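Local coordinates for protein CaaX farnesyltransferase alpha subunit Ram2 (Aspergillus fumigatus, PDB 4L9P) that forms the alpha subunit of a heterodimeric enzyme that probably farnesylates, and in a geranylgeranyltransferase form may geranylgeranylate, proteins ending in a CaaX motif, at residues Val115-Leu120 and Leu150-Ala155; Asp157-His162 and Asn196-Asn201; Asp185-Leu190 and Asn201-Leu206. The protein carries 1 engineered substitution. All blocks are in the same frame, centred on the assembly; numbering follows the deposited sequence.

Contact 1 of 3, residues Val115-Leu120 and Leu150-Ala155; sequences VALKHL and LMEMFA
Met153 reaches from helix 146-156 to the C-terminal end of helix 105-118, where its thioether meets Ala116, Leu117 and Leu120. The contact is apolar, with one carboxylate at its margin. CG of Met153 stands beside the backbone N (chi1 -64°), and two further bends, at chi2 and chi3, fold the chain and give it a hooked shape. In the conformer described, one of two modelled for this loop residue, CD1 of Leu120 lies 3.5 Å from the terminal methyl CE of Met153, and the two side chains cross obliquely. The same CE is 3.7 Å from the carbonyl O of Ala116. The sulfur packs less tightly: SD of Met153 is 4.3 Å from CB of Ala116 and 4.2 Å from CD2 of Leu117, so one methionine spans Ala116, Leu117 and the loop residue Leu120. The nearest backbones are those of Leu117 and Met153, whose CA atoms are 7.2 Å apart.

The second kind of contact pairs Leu117 with Glu152, whose side chains cross at about a right angle. Glu152, described in one of two modelled conformers, is extended, with CG anti to its backbone N (chi1 -159°), and its carboxylate lies against the isobutyl fork of Leu117. In this conformer OE1 of Glu152 comes within 3.7 Å of CD1 and 3.9 Å of CD2 of Leu117, a van der Waals approach at the exposed margin.

Both segments belong to prenyltransferase alpha subunit repeats, of the tetratricopeptide-like helical kind. Helix 123-133 closes the buried side, with Ile125 touching Ala116 and Trp126 against Met153, while Phe149 of helix 146-156 also touches Ala116 and Leu117. On the other flank of helix 146-156, Phe154 stacks on Trp164 of helix 161-174, and Met151 packs against helix 180-192.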
loop_
_atom_site.group_PDB
_atom_site.type_symbol
_atom_site.label_atom_id
_atom_site.label_comp_id
_atom_site.label_asym_id
_atom_site.label_seq_id
_atom_site.Cartn_x
_atom_site.Cartn_y
_atom_site.Cartn_z
ATOM N N VAL A 115 7.659 -7.432 -23.991
ATOM C CA VAL A 115 8.094 -7.610 -22.618
ATOM C C VAL A 115 6.897 -7.573 -21.652
ATOM O O VAL A 115 6.786 -8.396 -20.735
ATOM C CB VAL A 115 9.149 -6.515 -22.209
ATOM C CG1 VAL A 115 9.699 -6.836 -20.787
ATOM C CG2 VAL A 115 10.355 -6.473 -23.201
ATOM N N ALA A 116 5.986 -6.621 -21.896
ATOM C CA ALA A 116 4.806 -6.417 -21.059
ATOM C C ALA A 116 3.914 -7.677 -21.089
ATOM O O ALA A 116 3.348 -8.050 -20.088
ATOM C CB ALA A 116 4.011 -5.162 -21.515
ATOM N N LEU A 117 3.811 -8.302 -22.268
ATOM C CA LEU A 117 2.973 -9.533 -22.443
ATOM C C LEU A 117 3.616 -10.729 -21.755
ATOM O O LEU A 117 2.912 -11.675 -21.407
ATOM C CB LEU A 117 2.767 -9.825 -23.936
ATOM C CG LEU A 117 1.780 -8.872 -24.618
ATOM C CD1 LEU A 117 1.846 -9.075 -26.152
ATOM C CD2 LEU A 117 0.384 -9.186 -24.089
ATOM N N LYS A 118 4.909 -10.676 -21.479
ATOM C CA LYS A 118 5.586 -11.805 -20.843
ATOM C C LYS A 118 5.563 -11.686 -19.333
ATOM O O LYS A 118 5.621 -12.713 -18.643
ATOM C CB LYS A 118 7.034 -11.927 -21.284
ATOM C CG LYS A 118 7.233 -12.545 -22.652
ATOM C CD LYS A 118 8.760 -12.662 -22.898
ATOM C CE LYS A 118 9.088 -13.113 -24.333
ATOM N NZ LYS A 118 10.577 -13.299 -24.596
ATOM N N HIS A 119 5.490 -10.475 -18.791
ATOM C CA HIS A 119 5.705 -10.256 -17.349
ATOM C C HIS A 119 4.618 -9.384 -16.773
ATOM O O HIS A 119 4.680 -8.209 -16.794
ATOM C CB HIS A 119 7.048 -9.554 -17.128
ATOM C CG HIS A 119 8.214 -10.317 -17.667
ATOM N ND1 HIS A 119 8.688 -11.452 -17.051
ATOM C CD2 HIS A 119 9.016 -10.109 -18.745
ATOM C CE1 HIS A 119 9.753 -11.895 -17.701
ATOM N NE2 HIS A 119 9.964 -11.113 -18.737
ATOM N N LEU A 120 3.976 -9.956 -15.720
ATOM C CA LEU A 120 2.960 -9.240 -14.918
ATOM C C LEU A 120 3.426 -8.614 -13.561
ATOM O O LEU A 120 4.517 -8.909 -13.065
ATOM C CB LEU A 120 1.687 -10.095 -14.802
ATOM C CG LEU A 120 0.966 -10.219 -16.179
ATOM C CD1 LEU A 120 1.279 -8.978 -17.063
ATOM C CD2 LEU A 120 1.243 -11.457 -17.049
ATOM N N LEU A 150 -3.684 -1.882 -24.397
ATOM C CA LEU A 150 -4.077 -1.917 -22.993
ATOM C C LEU A 150 -5.208 -2.957 -22.835
ATOM O O LEU A 150 -5.221 -3.688 -21.808
ATOM C CB LEU A 150 -4.576 -0.551 -22.531
ATOM C CG LEU A 150 -3.486 0.517 -22.703
ATOM C CD1 LEU A 150 -4.027 1.817 -22.104
ATOM C CD2 LEU A 150 -2.143 0.120 -22.091
ATOM N N MET A 151 -6.124 -3.090 -23.795
ATOM C CA MET A 151 -7.145 -4.125 -23.684
ATOM C C MET A 151 -6.603 -5.537 -23.828
ATOM O O MET A 151 -7.187 -6.453 -23.225
ATOM C CB MET A 151 -8.250 -3.888 -24.707
ATOM C CG MET A 151 -9.030 -2.578 -24.413
ATOM S SD MET A 151 -9.804 -2.542 -22.785
ATOM C CE MET A 151 -11.352 -3.373 -23.158
ATOM N N GLU A 152 -5.488 -5.742 -24.544
ATOM C CA GLU A 152 -4.802 -7.033 -24.539
ATOM C C GLU A 152 -4.345 -7.374 -23.126
ATOM O O GLU A 152 -4.414 -8.540 -22.678
ATOM C CB GLU A 152 -3.559 -6.986 -25.438
ATOM C CG GLU A 152 -3.099 -8.358 -25.888
ATOM C CD GLU A 152 -2.114 -8.347 -27.091
ATOM O OE1 GLU A 152 -1.586 -9.408 -27.441
ATOM O OE2 GLU A 152 -1.838 -7.281 -27.658
ATOM N N MET A 153 -3.856 -6.360 -22.403
ATOM C CA MET A 153 -3.401 -6.611 -21.016
ATOM C C MET A 153 -4.603 -6.909 -20.139
ATOM O O MET A 153 -4.534 -7.845 -19.303
ATOM C CB MET A 153 -2.664 -5.375 -20.466
ATOM C CG MET A 153 -1.367 -5.033 -21.197
ATOM S SD MET A 153 -0.085 -6.334 -21.073
ATOM C CE MET A 153 0.102 -6.507 -19.277
ATOM N N PHE A 154 -5.658 -6.108 -20.258
ATOM C CA PHE A 154 -6.808 -6.328 -19.374
ATOM C C PHE A 154 -7.555 -7.622 -19.654
ATOM O O PHE A 154 -8.254 -8.124 -18.772
ATOM C CB PHE A 154 -7.786 -5.115 -19.455
ATOM C CG PHE A 154 -7.231 -3.854 -18.894
ATOM C CD1 PHE A 154 -6.582 -3.852 -17.676
ATOM C CD2 PHE A 154 -7.431 -2.654 -19.574
ATOM C CE1 PHE A 154 -6.089 -2.635 -17.140
ATOM C CE2 PHE A 154 -6.976 -1.472 -19.057
ATOM C CZ PHE A 154 -6.278 -1.442 -17.842
ATOM N N ALA A 155 -7.396 -8.173 -20.861
ATOM C CA ALA A 155 -8.001 -9.500 -21.147
ATOM C C ALA A 155 -7.288 -10.567 -20.330
ATOM O O ALA A 155 -7.873 -11.623 -20.073
ATOM C CB ALA A 155 -7.887 -9.800 -22.664
#

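Contact 2 of 3, residues Asp157-His162 and Asn196-Asn201; sequences DAKSYH and NNSAWN. Engineered in segment 157-162: Ser160 (natural residue Asn). With FII ([(3,7,11-trimethyl-dodeca-2,6,10-trienyloxycarbamoyl)-methyl]-phosphonic acid), chain Q.
Asn196 and the turn residues Ala158 and Lys159 hold together the beginnings of two helices, 161-174 and 197-208. The direct polar link is the hydrogen bond from ND2 of Asn196 to the carbonyl O of Ala158, 3.0 Å long with an N-H...O angle of 158°. That oxygen lies close to the amide plane of Asn196, whereas the donor stands 61° above the carbonyl plane of Ala158. The Ala158 oxygen also accepts from NE1 of Trp164.

The other end of the same amide caps a helix. Asn196 occupies the N-cap, where chi1 (-175°) sets CG anti to the backbone N, and its OD1 takes the backbone N-H of Ala199 at 3.2 Å and, weakly, that of Ser198. Asp157 answers with an Asx turn: its OD1 accepts from N of Lys159 at 2.9 Å within the type I turn that ends at Ser160, an engineered residue.

Van der Waals contact comes from Lys159, which slides past Asn196 in the opposite direction, with CG of Lys159 3.6 Å from OD1 of Asn196. CA of Lys159 is 3.7 Å from OG of Ser198. A water joins the lysine tip to the helix start, accepting from NZ of Lys159 and from the backbone N of Asn197; NZ also bonds to Thr90 of the Ram1 beta subunit, and OG of Ser198 to Glu309 of that chain.

At the first turn of helix 161-174 the isoprenoid analogue FII lies beside the contact, its methyl C30 over one face of the Tyr161 ring, 3.6 Å from CG of Tyr161. Helix 180-192 backs the contact through Leu189 and Leu190, and the beta subunit adjoins both helix starts, completing the ligand site with residues such as His311 and Lys362.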
loop_
_atom_site.group_PDB
_atom_site.type_symbol
_atom_site.label_atom_id
_atom_site.label_comp_id
_atom_site.label_asym_id
_atom_site.label_seq_id
_atom_site.Cartn_x
_atom_site.Cartn_y
_atom_site.Cartn_z
ATOM N N ASP A 157 -5.535 -9.762 -17.228
ATOM C CA ASP A 157 -5.820 -9.442 -15.802
ATOM C C ASP A 157 -6.569 -8.138 -15.839
ATOM O O ASP A 157 -5.944 -7.046 -15.994
ATOM C CB ASP A 157 -4.587 -9.394 -14.905
ATOM C CG ASP A 157 -4.974 -9.089 -13.471
ATOM O OD1 ASP A 157 -6.142 -8.683 -13.167
ATOM O OD2 ASP A 157 -4.102 -9.235 -12.605
ATOM N N ALA A 158 -7.896 -8.213 -15.673
ATOM C CA ALA A 158 -8.727 -7.012 -15.828
ATOM C C ALA A 158 -8.547 -5.998 -14.718
ATOM O O ALA A 158 -9.069 -4.892 -14.811
ATOM C CB ALA A 158 -10.217 -7.374 -15.914
ATOM N N LYS A 159 -7.828 -6.356 -13.649
ATOM C CA LYS A 159 -7.655 -5.477 -12.500
ATOM C C LYS A 159 -6.203 -5.080 -12.306
ATOM O O LYS A 159 -5.835 -4.573 -11.264
ATOM C CB LYS A 159 -8.216 -6.182 -11.237
ATOM C CG LYS A 159 -9.717 -6.545 -11.403
ATOM C CD LYS A 159 -10.266 -7.180 -10.128
ATOM C CE LYS A 159 -11.731 -7.500 -10.348
ATOM N NZ LYS A 159 -12.325 -8.001 -8.991
ATOM N N SER A 160 -5.369 -5.213 -13.351
ATOM C CA SER A 160 -3.950 -4.929 -13.238
ATOM C C SER A 160 -3.688 -3.492 -12.855
ATOM O O SER A 160 -3.920 -2.559 -13.633
ATOM C CB SER A 160 -3.315 -5.152 -14.586
ATOM O OG SER A 160 -2.022 -4.630 -14.481
ATOM N N TYR A 161 -3.210 -3.279 -11.647
ATOM C CA TYR A 161 -3.154 -1.922 -11.100
ATOM C C TYR A 161 -2.208 -1.061 -11.898
ATOM O O TYR A 161 -2.506 0.154 -12.109
ATOM C CB TYR A 161 -2.668 -2.004 -9.603
ATOM C CG TYR A 161 -2.948 -0.760 -8.806
ATOM C CD1 TYR A 161 -2.090 0.335 -8.867
ATOM C CD2 TYR A 161 -4.100 -0.660 -7.992
ATOM C CE1 TYR A 161 -2.329 1.498 -8.112
ATOM C CE2 TYR A 161 -4.341 0.481 -7.253
ATOM C CZ TYR A 161 -3.454 1.569 -7.349
ATOM O OH TYR A 161 -3.670 2.719 -6.611
ATOM N N HIS A 162 -1.064 -1.593 -12.324
ATOM C CA HIS A 162 -0.102 -0.724 -13.010
ATOM C C HIS A 162 -0.600 -0.342 -14.393
ATOM O O HIS A 162 -0.278 0.755 -14.865
ATOM C CB HIS A 162 1.210 -1.493 -13.152
ATOM C CG HIS A 162 1.816 -1.842 -11.831
ATOM N ND1 HIS A 162 2.036 -3.147 -11.415
ATOM C CD2 HIS A 162 2.018 -1.070 -10.749
ATOM C CE1 HIS A 162 2.491 -3.134 -10.167
ATOM N NE2 HIS A 162 2.545 -1.875 -9.763
ATOM N N ASN A 196 -15.836 -5.321 -11.418
ATOM C CA ASN A 196 -14.462 -4.831 -11.613
ATOM C C ASN A 196 -14.300 -3.406 -11.124
ATOM O O ASN A 196 -14.603 -2.456 -11.816
ATOM C CB ASN A 196 -14.048 -4.952 -13.080
ATOM C CG ASN A 196 -12.617 -4.576 -13.304
ATOM O OD1 ASN A 196 -11.998 -3.932 -12.458
ATOM N ND2 ASN A 196 -12.080 -4.933 -14.457
ATOM N N ASN A 197 -13.839 -3.298 -9.861
ATOM C CA ASN A 197 -13.741 -1.986 -9.266
ATOM C C ASN A 197 -12.742 -1.110 -9.963
ATOM O O ASN A 197 -12.895 0.122 -9.919
ATOM C CB ASN A 197 -13.327 -2.106 -7.772
ATOM C CG ASN A 197 -13.574 -0.825 -7.041
ATOM O OD1 ASN A 197 -14.762 -0.439 -6.829
ATOM N ND2 ASN A 197 -12.490 -0.139 -6.610
ATOM N N SER A 198 -11.723 -1.699 -10.610
ATOM C CA SER A 198 -10.731 -0.845 -11.322
ATOM C C SER A 198 -11.410 -0.112 -12.475
ATOM O O SER A 198 -11.128 1.070 -12.778
ATOM C CB SER A 198 -9.616 -1.715 -11.918
ATOM O OG SER A 198 -8.993 -2.435 -10.836
ATOM N N ALA A 199 -12.361 -0.790 -13.126
ATOM C CA ALA A 199 -13.089 -0.142 -14.230
ATOM C C ALA A 199 -14.031 0.974 -13.711
ATOM O O ALA A 199 -14.161 2.036 -14.342
ATOM C CB ALA A 199 -13.827 -1.205 -15.041
ATOM N N TRP A 200 -14.688 0.724 -12.562
ATOM C CA TRP A 200 -15.499 1.774 -11.947
ATOM C C TRP A 200 -14.641 2.978 -11.578
ATOM O O TRP A 200 -15.071 4.117 -11.776
ATOM C CB TRP A 200 -16.217 1.248 -10.694
ATOM C CG TRP A 200 -17.378 0.375 -11.027
ATOM C CD1 TRP A 200 -17.406 -1.011 -11.004
ATOM C CD2 TRP A 200 -18.695 0.811 -11.428
ATOM N NE1 TRP A 200 -18.677 -1.452 -11.355
ATOM C CE2 TRP A 200 -19.475 -0.357 -11.637
ATOM C CE3 TRP A 200 -19.271 2.074 -11.654
ATOM C CZ2 TRP A 200 -20.824 -0.303 -12.060
ATOM C CZ3 TRP A 200 -20.629 2.123 -12.064
ATOM C CH2 TRP A 200 -21.383 0.946 -12.225
ATOM N N ASN A 201 -13.430 2.740 -11.043
ATOM C CA ASN A 201 -12.573 3.845 -10.664
ATOM C C ASN A 201 -12.177 4.691 -11.874
ATOM O O ASN A 201 -12.131 5.922 -11.797
ATOM C CB ASN A 201 -11.355 3.285 -9.875
ATOM C CG ASN A 201 -10.409 4.397 -9.475
ATOM O OD1 ASN A 201 -10.708 5.148 -8.534
ATOM N ND2 ASN A 201 -9.337 4.618 -10.257
HETATM C C1 FII Q . 6.519 0.829 1.799
HETATM C C2 FII Q . 6.030 0.117 0.566
HETATM C C6 FII Q . 7.039 -0.101 -0.482
HETATM C C10 FII Q . 4.576 0.059 0.333
HETATM C C11 FII Q . 3.939 -0.548 -0.917
HETATM C C12 FII Q . 3.469 -1.984 -0.544
HETATM C C15 FII Q . 2.421 -2.633 -1.444
HETATM C C18 FII Q . 1.929 -4.040 -1.125
HETATM C C22 FII Q . 2.286 -2.036 -2.808
HETATM C C23 FII Q . 1.014 -2.426 -3.543
HETATM C C24 FII Q . 1.052 -2.023 -4.968
HETATM C C27 FII Q . 0.037 -2.786 -5.758
HETATM C C30 FII Q . -1.333 -2.134 -5.841
HETATM C C34 FII Q . 0.598 -3.623 -6.844
HETATM C C35 FII Q . -0.264 -4.244 -7.924
HETATM O O36 FII Q . -0.271 -5.656 -7.818
HETATM N N42 FII Q . -0.660 -6.161 -6.608
HETATM C C43 FII Q . -1.988 -6.612 -6.619
HETATM O O44 FII Q . -2.762 -6.526 -7.584
HETATM C C45 FII Q . -2.405 -7.255 -5.304
HETATM P P46 FII Q . -4.205 -7.004 -4.873
HETATM O O49 FII Q . -4.478 -5.563 -5.091
HETATM O O50 FII Q . -5.015 -7.952 -5.701
HETATM O O51 FII Q . -4.226 -7.390 -3.380
HETATM O O HOH W 1 -12.280 -5.253 -8.075
#

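Contact 3 of 3, residues Asp185-Leu190 and Asn201-Leu206; sequences DVEALL and NHRYML
Arg203 has CG anti to its backbone N (chi1 -169°) and stays extended to NE, while Glu187 sets CG beside its own N (chi1 -70°) and extends beyond it; the two chains converge and their charged groups meet. OE2 of Glu187 takes NH1 of Arg203 at 2.9 Å with an N-H...O angle of 164°, through its anti lone pair. The oxygen lies in the guanidinium plane, and the two flat groups are nearly coplanar. NH2 of Arg203 adds a weak second bond to the same OE2 at 3.4 Å, so a single carboxylate oxygen bridges both terminal nitrogens. CG of Glu187 also lies in plane at the guanidinium edge, 3.5 Å from NH1 of Arg203. The guanidinium is further engaged: NE forms a salt bridge with Glu244, and Tyr247 makes a cation-pi contact, which probably fix its orientation and offset its charge.

Helices 180-192 and 197-208 run antiparallel, their local axes 10.3 Å apart, and form a helical hairpin within one prenyltransferase alpha subunit repeat, a family related to the tetratricopeptide repeats.

Val186 points into the interface between them. Its CG2 approaches the His202 ring in plane at the edge, 3.7 Å from CD2 of His202, and the same methyl lies 4.2 Å from CD1 of Leu206, with those two side chains passing in opposite directions. The other methyl, CG1, rests 4.0 Å from CB of Arg203, where the valine crosses the arginine chain at about a right angle. NE2 of His202, next to CD2 in the ring, is hydrogen-bonded to Glu182, one turn before Val186 on helix 180-192, while the ring also meets Trp164 of helix 161-174.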
loop_
_atom_site.group_PDB
_atom_site.type_symbol
_atom_site.label_atom_id
_atom_site.label_comp_id
_atom_site.label_asym_id
_atom_site.label_seq_id
_atom_site.Cartn_x
_atom_site.Cartn_y
_atom_site.Cartn_z
ATOM N N ASP A 185 -14.359 1.023 -23.468
ATOM C CA ASP A 185 -13.535 -0.058 -22.890
ATOM C C ASP A 185 -13.924 -0.306 -21.423
ATOM O O ASP A 185 -13.993 -1.465 -21.012
ATOM C CB ASP A 185 -12.041 0.294 -23.030
ATOM C CG ASP A 185 -11.549 0.190 -24.463
ATOM O OD1 ASP A 185 -12.334 -0.204 -25.387
ATOM O OD2 ASP A 185 -10.369 0.510 -24.670
ATOM N N VAL A 186 -14.235 0.765 -20.680
ATOM C CA VAL A 186 -14.750 0.548 -19.318
ATOM C C VAL A 186 -16.052 -0.250 -19.370
ATOM O O VAL A 186 -16.208 -1.207 -18.601
ATOM C CB VAL A 186 -14.997 1.941 -18.669
ATOM C CG1 VAL A 186 -16.048 1.867 -17.531
ATOM C CG2 VAL A 186 -13.717 2.544 -18.187
ATOM N N GLU A 187 -16.961 0.084 -20.295
ATOM C CA GLU A 187 -18.230 -0.634 -20.376
ATOM C C GLU A 187 -18.053 -2.087 -20.812
ATOM O O GLU A 187 -18.787 -2.970 -20.351
ATOM C CB GLU A 187 -19.262 0.158 -21.238
ATOM C CG GLU A 187 -19.641 1.421 -20.390
ATOM C CD GLU A 187 -20.670 2.291 -20.968
ATOM O OE1 GLU A 187 -20.988 2.094 -22.168
ATOM O OE2 GLU A 187 -21.114 3.201 -20.234
ATOM N N ALA A 188 -17.091 -2.366 -21.691
ATOM C CA ALA A 188 -16.848 -3.755 -22.059
ATOM C C ALA A 188 -16.341 -4.534 -20.854
ATOM O O ALA A 188 -16.707 -5.702 -20.655
ATOM C CB ALA A 188 -15.838 -3.831 -23.192
ATOM N N LEU A 189 -15.446 -3.927 -20.052
ATOM C CA LEU A 189 -14.903 -4.609 -18.863
ATOM C C LEU A 189 -16.035 -4.788 -17.857
ATOM O O LEU A 189 -16.061 -5.859 -17.186
ATOM C CB LEU A 189 -13.745 -3.797 -18.304
ATOM C CG LEU A 189 -12.500 -3.948 -19.233
ATOM C CD1 LEU A 189 -11.550 -2.773 -19.019
ATOM C CD2 LEU A 189 -11.802 -5.299 -18.984
ATOM N N LEU A 190 -16.933 -3.814 -17.736
ATOM C CA LEU A 190 -18.035 -3.975 -16.755
ATOM C C LEU A 190 -19.119 -4.930 -17.245
ATOM O O LEU A 190 -19.839 -5.525 -16.463
ATOM C CB LEU A 190 -18.600 -2.621 -16.367
ATOM C CG LEU A 190 -17.628 -1.746 -15.587
ATOM C CD1 LEU A 190 -18.307 -0.420 -15.322
ATOM C CD2 LEU A 190 -17.214 -2.452 -14.264
ATOM N N ASN A 201 -13.430 2.740 -11.043
ATOM C CA ASN A 201 -12.573 3.845 -10.664
ATOM C C ASN A 201 -12.177 4.691 -11.874
ATOM O O ASN A 201 -12.131 5.922 -11.797
ATOM C CB ASN A 201 -11.355 3.285 -9.875
ATOM C CG ASN A 201 -10.409 4.397 -9.475
ATOM O OD1 ASN A 201 -10.708 5.148 -8.534
ATOM N ND2 ASN A 201 -9.337 4.618 -10.257
ATOM N N HIS A 202 -11.853 3.997 -12.974
ATOM C CA HIS A 202 -11.482 4.741 -14.207
ATOM C C HIS A 202 -12.708 5.470 -14.713
ATOM O O HIS A 202 -12.589 6.617 -15.205
ATOM C CB HIS A 202 -10.974 3.742 -15.236
ATOM C CG HIS A 202 -10.286 4.404 -16.406
ATOM N ND1 HIS A 202 -9.025 4.946 -16.279
ATOM C CD2 HIS A 202 -10.656 4.571 -17.706
ATOM C CE1 HIS A 202 -8.654 5.441 -17.443
ATOM N NE2 HIS A 202 -9.637 5.246 -18.312
ATOM N N ARG A 203 -13.905 4.898 -14.576
ATOM C CA ARG A 203 -15.147 5.596 -15.017
ATOM C C ARG A 203 -15.290 6.917 -14.252
ATOM O O ARG A 203 -15.655 7.941 -14.842
ATOM C CB ARG A 203 -16.390 4.730 -14.753
ATOM C CG ARG A 203 -17.635 5.342 -15.462
ATOM C CD ARG A 203 -18.915 4.483 -15.129
ATOM N NE ARG A 203 -19.992 5.085 -15.895
ATOM C CZ ARG A 203 -20.396 4.692 -17.096
ATOM N NH1 ARG A 203 -19.913 3.566 -17.666
ATOM N NH2 ARG A 203 -21.300 5.442 -17.733
ATOM N N TYR A 204 -15.025 6.873 -12.947
ATOM C CA TYR A 204 -15.143 8.106 -12.170
ATOM C C TYR A 204 -14.151 9.179 -12.712
ATOM O O TYR A 204 -14.502 10.359 -12.880
ATOM C CB TYR A 204 -14.868 7.842 -10.673
ATOM C CG TYR A 204 -15.057 9.132 -9.887
ATOM C CD1 TYR A 204 -14.003 10.064 -9.717
ATOM C CD2 TYR A 204 -16.293 9.417 -9.268
ATOM C CE1 TYR A 204 -14.188 11.258 -9.007
ATOM C CE2 TYR A 204 -16.483 10.595 -8.535
ATOM C CZ TYR A 204 -15.430 11.527 -8.444
ATOM O OH TYR A 204 -15.617 12.716 -7.752
ATOM N N MET A 205 -12.931 8.788 -13.012
ATOM C CA MET A 205 -11.999 9.747 -13.575
ATOM C C MET A 205 -12.532 10.337 -14.890
ATOM O O MET A 205 -12.488 11.576 -15.112
ATOM C CB MET A 205 -10.704 9.060 -13.854
ATOM C CG MET A 205 -9.634 10.035 -14.332
ATOM S SD MET A 205 -9.080 9.641 -15.965
ATOM C CE MET A 205 -9.672 8.113 -16.367
ATOM N N LEU A 206 -13.057 9.474 -15.765
ATOM C CA LEU A 206 -13.507 9.975 -17.087
ATOM C C LEU A 206 -14.635 10.949 -16.886
ATOM O O LEU A 206 -14.713 11.948 -17.620
ATOM C CB LEU A 206 -14.034 8.802 -17.924
ATOM C CG LEU A 206 -12.982 7.773 -18.344
ATOM C CD1 LEU A 206 -13.653 6.613 -19.087
ATOM C CD2 LEU A 206 -11.853 8.394 -19.202
#

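Overall arrangement
Contact 3 is the buried one, joining the two helices of a single hairpin; contacts 1 and 2 are partly buried and join successive repeats. Contacts 2 and 3 share helix 197-208: contact 2 holds its capped start, and contact 3 its middle, with Leu190 packing against Ala199 and Trp200 between them. Contact 1 lies farther along the row of helices, yet Met151 and Phe154 reach Asp185 and Leu189 of contact 3, and Phe154 touches Ser160 of contact 2. The chemistry shifts accordingly: methionine and leucine packing in contact 1, amide and backbone hydrogen bonds beside ligand and beta subunit in contact 2, valine packing with a salt bridge in contact 3.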